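Local coordinates for similar to yteR (Bacilus subtilis) (Clostridium acetobutylicum, PDB 4WU0), which probably hydrolyses unsaturated rhamnogalacturonan fragments of pectin as a YteR-like glycoside hydrolase of family GH105, at residues P110-W118 and D154-N165. Numbering follows the deposited sequence.
Sequences PRTKENVFW and DITHQFIITEKN
Arg-111 and Asp-154 approach from opposite directions, and the guanidinium grips the carboxylate in a bidentate, end-on salt bridge through NH1 and NH2. Arg-111 NH1 donates to Asp-154 OD1 at 3.0 Å along an almost straight line, while NH2 reaches the syn lone pair of OD2. The two planes are twisted 35° apart. Asp-154 OD1 is gripped again from the opposite face of its plane by Gln-158 NE2 at 3.1 Å, so one helix residue positions the acceptor for the loop arginine. NH1 also bonds to Asn-115 O, tying the guanidinium back to its own loop, and Phe-117 CE1 lies over one of its faces.

The Gln-158 and Phe-117 side chains cross at about a right angle, the amide plane turned 71° from the ring. Gln-158 NE2 sits over the ring face towards the rim, 3.3 Å from Phe-117 CE2, while Gln-158 OE1 accepts the backbone N of Phe-117 at 3.0 Å, the N-H coming from above the plane of the Gln-158 amide carbonyl and not on a lone pair.

In the (alpha/alpha)6 barrel expected of this GH88/GH105 family, the contact fastens the loop between helix 93-108 and strand 126-128 onto helix 152-166. The loop folds into a type I turn from Thr-112 to Asn-115, and Thr-112 OG1 accepts Val-116 N at 3.1 Å. His-157, whose chi1 of 180° sends the ring toward the loop, donates from NE2 to Glu-114 O at 3.0 Å in a rather bent hydrogen bond. Val-116 CG2 packs obliquely on Ile-161 CG2 at 3.6 Å. The extended Glu-114 side chain also runs across Ile-161 CG2, and Glu-114 OE1 receives Asn-165 ND2 on the syn side at 2.9 Å.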
loop_
_atom_site.group_PDB
_atom_site.type_symbol
_atom_site.label_atom_id
_atom_site.label_comp_id
_atom_site.label_asym_id
_atom_site.label_seq_id
_atom_site.Cartn_x
_atom_site.Cartn_y
_atom_site.Cartn_z
ATOM N N PRO A 110 -10.904 16.819 -4.205
ATOM C CA PRO A 110 -10.085 18.022 -4.355
ATOM C C PRO A 110 -8.640 17.731 -4.717
ATOM O O PRO A 110 -8.089 16.703 -4.315
ATOM C CB PRO A 110 -10.193 18.714 -2.983
ATOM C CG PRO A 110 -10.580 17.622 -2.037
ATOM C CD PRO A 110 -11.449 16.695 -2.844
ATOM N N ARG A 111 -8.042 18.653 -5.460
ATOM C CA ARG A 111 -6.692 18.479 -5.982
ATOM C C ARG A 111 -5.791 19.660 -5.670
ATOM O O ARG A 111 -6.261 20.791 -5.486
ATOM C CB ARG A 111 -6.740 18.285 -7.488
ATOM C CG ARG A 111 -7.343 16.962 -7.914
ATOM C CD ARG A 111 -7.653 16.987 -9.371
ATOM N NE ARG A 111 -8.352 15.807 -9.890
ATOM C CZ ARG A 111 -7.784 14.816 -10.574
ATOM N NH1 ARG A 111 -6.471 14.791 -10.786
ATOM N NH2 ARG A 111 -8.543 13.834 -11.051
ATOM N N THR A 112 -4.490 19.387 -5.625
ATOM C CA THR A 112 -3.488 20.429 -5.436
ATOM C C THR A 112 -3.355 21.252 -6.705
ATOM O O THR A 112 -3.991 20.954 -7.729
ATOM C CB THR A 112 -2.109 19.840 -5.144
ATOM O OG1 THR A 112 -1.680 19.107 -6.296
ATOM C CG2 THR A 112 -2.154 18.916 -3.943
ATOM N N LYS A 113 -2.536 22.290 -6.647
ATOM C CA LYS A 113 -2.350 23.175 -7.793
ATOM C C LYS A 113 -1.804 22.411 -9.009
ATOM O O LYS A 113 -2.018 22.815 -10.161
ATOM C CB LYS A 113 -1.438 24.353 -7.422
ATOM C CG LYS A 113 0.020 23.980 -7.277
ATOM C CD LYS A 113 0.948 25.170 -6.924
ATOM C CE LYS A 113 0.562 25.884 -5.633
ATOM N NZ LYS A 113 1.659 26.779 -5.142
ATOM N N GLU A 114 -1.107 21.309 -8.744
ATOM C CA GLU A 114 -0.565 20.442 -9.798
ATOM C C GLU A 114 -1.416 19.196 -10.047
ATOM O O GLU A 114 -0.935 18.198 -10.601
ATOM C CB GLU A 114 0.858 20.035 -9.447
ATOM C CG GLU A 114 1.786 21.211 -9.276
ATOM C CD GLU A 114 3.123 20.808 -8.715
ATOM O OE1 GLU A 114 3.145 20.326 -7.557
ATOM O OE2 GLU A 114 4.134 20.978 -9.435
ATOM N N ASN A 115 -2.675 19.255 -9.628
ATOM C CA ASN A 115 -3.673 18.235 -9.959
ATOM C C ASN A 115 -3.490 16.879 -9.308
ATOM O O ASN A 115 -3.973 15.860 -9.820
ATOM C CB ASN A 115 -3.836 18.101 -11.486
ATOM C CG ASN A 115 -4.854 19.076 -12.026
ATOM O OD1 ASN A 115 -5.972 19.151 -11.518
ATOM N ND2 ASN A 115 -4.458 19.872 -13.026
ATOM N N VAL A 116 -2.855 16.858 -8.138
ATOM C CA VAL A 116 -2.752 15.637 -7.347
ATOM C C VAL A 116 -3.865 15.625 -6.303
ATOM O O VAL A 116 -4.148 16.646 -5.679
ATOM C CB VAL A 116 -1.381 15.540 -6.650
ATOM C CG1 VAL A 116 -1.252 14.263 -5.879
ATOM C CG2 VAL A 116 -0.253 15.697 -7.682
ATOM N N PHE A 117 -4.519 14.490 -6.121
ATOM C CA PHE A 117 -5.543 14.374 -5.079
ATOM C C PHE A 117 -4.989 14.792 -3.698
ATOM O O PHE A 117 -3.939 14.298 -3.254
ATOM C CB PHE A 117 -6.007 12.921 -4.945
ATOM C CG PHE A 117 -6.662 12.338 -6.182
ATOM C CD1 PHE A 117 -7.649 13.026 -6.873
ATOM C CD2 PHE A 117 -6.318 11.067 -6.608
ATOM C CE1 PHE A 117 -8.259 12.459 -7.995
ATOM C CE2 PHE A 117 -6.921 10.489 -7.708
ATOM C CZ PHE A 117 -7.893 11.186 -8.404
ATOM N N TRP A 118 -5.718 15.646 -3.005
ATOM C CA TRP A 118 -5.509 15.822 -1.578
ATOM C C TRP A 118 -5.690 14.473 -0.868
ATOM O O TRP A 118 -6.552 13.674 -1.219
ATOM C CB TRP A 118 -6.556 16.748 -0.973
ATOM C CG TRP A 118 -6.499 18.176 -1.373
ATOM C CD1 TRP A 118 -5.606 18.775 -2.223
ATOM C CD2 TRP A 118 -7.368 19.212 -0.909
ATOM N NE1 TRP A 118 -5.876 20.123 -2.316
ATOM C CE2 TRP A 118 -6.966 20.413 -1.536
ATOM C CE3 TRP A 118 -8.468 19.236 -0.042
ATOM C CZ2 TRP A 118 -7.599 21.625 -1.294
ATOM C CZ3 TRP A 118 -9.108 20.441 0.190
ATOM C CH2 TRP A 118 -8.677 21.620 -0.440
ATOM N N ASP A 154 -3.746 11.183 -16.236
ATOM C CA ASP A 154 -4.012 11.828 -14.951
ATOM C C ASP A 154 -3.263 11.069 -13.869
ATOM O O ASP A 154 -2.501 11.652 -13.098
ATOM C CB ASP A 154 -5.527 11.809 -14.713
ATOM C CG ASP A 154 -5.953 12.422 -13.387
ATOM O OD1 ASP A 154 -5.104 12.817 -12.556
ATOM O OD2 ASP A 154 -7.177 12.484 -13.180
ATOM N N ILE A 155 -3.462 9.757 -13.851
ATOM C CA ILE A 155 -2.845 8.881 -12.873
ATOM C C ILE A 155 -1.324 8.977 -12.910
ATOM O O ILE A 155 -0.679 9.150 -11.861
ATOM C CB ILE A 155 -3.311 7.440 -13.116
ATOM C CG1 ILE A 155 -4.799 7.330 -12.754
ATOM C CG2 ILE A 155 -2.468 6.418 -12.334
ATOM C CD1 ILE A 155 -5.539 6.272 -13.541
ATOM N N THR A 156 -0.729 8.859 -14.088
ATOM C CA THR A 156 0.728 8.885 -14.151
ATOM C C THR A 156 1.278 10.244 -13.721
ATOM O O THR A 156 2.293 10.327 -13.042
ATOM C CB THR A 156 1.267 8.491 -15.540
ATOM O OG1 THR A 156 0.735 9.344 -16.552
ATOM C CG2 THR A 156 0.885 7.058 -15.851
ATOM N N HIS A 157 0.608 11.314 -14.119
ATOM C CA HIS A 157 1.005 12.664 -13.699
ATOM C C HIS A 157 1.049 12.763 -12.174
ATOM O O HIS A 157 1.947 13.402 -11.598
ATOM C CB HIS A 157 0.004 13.673 -14.264
ATOM C CG HIS A 157 0.293 15.095 -13.900
ATOM N ND1 HIS A 157 1.302 15.830 -14.487
ATOM C CD2 HIS A 157 -0.306 15.922 -13.010
ATOM C CE1 HIS A 157 1.302 17.053 -13.986
ATOM N NE2 HIS A 157 0.339 17.131 -13.084
ATOM N N GLN A 158 0.109 12.112 -11.496
ATOM C CA GLN A 158 0.108 12.164 -10.033
ATOM C C GLN A 158 1.340 11.494 -9.436
ATOM O O GLN A 158 1.931 12.006 -8.488
ATOM C CB GLN A 158 -1.163 11.556 -9.471
ATOM C CG GLN A 158 -2.379 12.346 -9.944
ATOM C CD GLN A 158 -3.547 12.234 -9.023
ATOM O OE1 GLN A 158 -3.402 12.316 -7.796
ATOM N NE2 GLN A 158 -4.731 12.040 -9.606
ATOM N N PHE A 159 1.756 10.366 -9.999
ATOM C CA PHE A 159 2.995 9.736 -9.557
ATOM C C PHE A 159 4.213 10.601 -9.799
ATOM O O PHE A 159 5.106 10.666 -8.954
ATOM C CB PHE A 159 3.210 8.389 -10.258
ATOM C CG PHE A 159 2.403 7.281 -9.660
ATOM C CD1 PHE A 159 2.893 6.566 -8.598
ATOM C CD2 PHE A 159 1.133 6.994 -10.132
ATOM C CE1 PHE A 159 2.155 5.554 -8.018
ATOM C CE2 PHE A 159 0.378 5.983 -9.562
ATOM C CZ PHE A 159 0.887 5.261 -8.504
ATOM N N ILE A 160 4.261 11.243 -10.967
ATOM C CA ILE A 160 5.416 12.046 -11.347
ATOM C C ILE A 160 5.553 13.298 -10.474
ATOM O O ILE A 160 6.640 13.644 -10.048
ATOM C CB ILE A 160 5.332 12.408 -12.834
ATOM C CG1 ILE A 160 5.586 11.152 -13.667
ATOM C CG2 ILE A 160 6.331 13.492 -13.212
ATOM C CD1 ILE A 160 5.185 11.253 -15.136
ATOM N N ILE A 161 4.443 13.965 -10.227
ATOM C CA ILE A 161 4.444 15.163 -9.392
ATOM C C ILE A 161 4.772 14.788 -7.946
ATOM O O ILE A 161 5.456 15.531 -7.250
ATOM C CB ILE A 161 3.092 15.885 -9.471
ATOM C CG1 ILE A 161 2.853 16.436 -10.873
ATOM C CG2 ILE A 161 2.996 17.016 -8.432
ATOM C CD1 ILE A 161 3.872 17.431 -11.350
ATOM N N THR A 162 4.264 13.651 -7.491
ATOM C CA THR A 162 4.560 13.220 -6.134
ATOM C C THR A 162 6.060 13.002 -5.968
ATOM O O THR A 162 6.655 13.439 -4.993
ATOM C CB THR A 162 3.756 11.968 -5.769
ATOM O OG1 THR A 162 2.367 12.308 -5.776
ATOM C CG2 THR A 162 4.142 11.427 -4.405
ATOM N N GLU A 163 6.696 12.333 -6.917
ATOM C CA GLU A 163 8.125 12.147 -6.804
ATOM C C GLU A 163 8.869 13.491 -6.859
ATOM O O GLU A 163 9.812 13.700 -6.100
ATOM C CB GLU A 163 8.633 11.207 -7.897
ATOM C CG GLU A 163 10.082 10.821 -7.740
ATOM C CD GLU A 163 11.034 11.577 -8.657
ATOM O OE1 GLU A 163 10.650 12.617 -9.241
ATOM O OE2 GLU A 163 12.191 11.127 -8.781
ATOM N N LYS A 164 8.436 14.408 -7.723
ATOM C CA LYS A 164 9.083 15.709 -7.836
ATOM C C LYS A 164 9.064 16.454 -6.503
ATOM O O LYS A 164 10.068 17.033 -6.085
ATOM C CB LYS A 164 8.391 16.549 -8.909
ATOM C CG LYS A 164 8.959 17.951 -9.056
ATOM C CD LYS A 164 8.228 18.740 -10.128
ATOM C CE LYS A 164 8.973 20.031 -10.442
ATOM N NZ LYS A 164 8.542 21.187 -9.600
ATOM N N ASN A 165 7.928 16.414 -5.819
ATOM C CA ASN A 165 7.755 17.204 -4.607
ATOM C C ASN A 165 8.239 16.520 -3.341
ATOM O O ASN A 165 8.608 17.212 -2.390
ATOM C CB ASN A 165 6.291 17.598 -4.408
ATOM C CG ASN A 165 5.811 18.666 -5.401
ATOM O OD1 ASN A 165 6.509 19.633 -5.691
ATOM N ND2 ASN A 165 4.606 18.484 -5.911
HETATM O O HOH W 1 -3.146 14.738 -12.577
#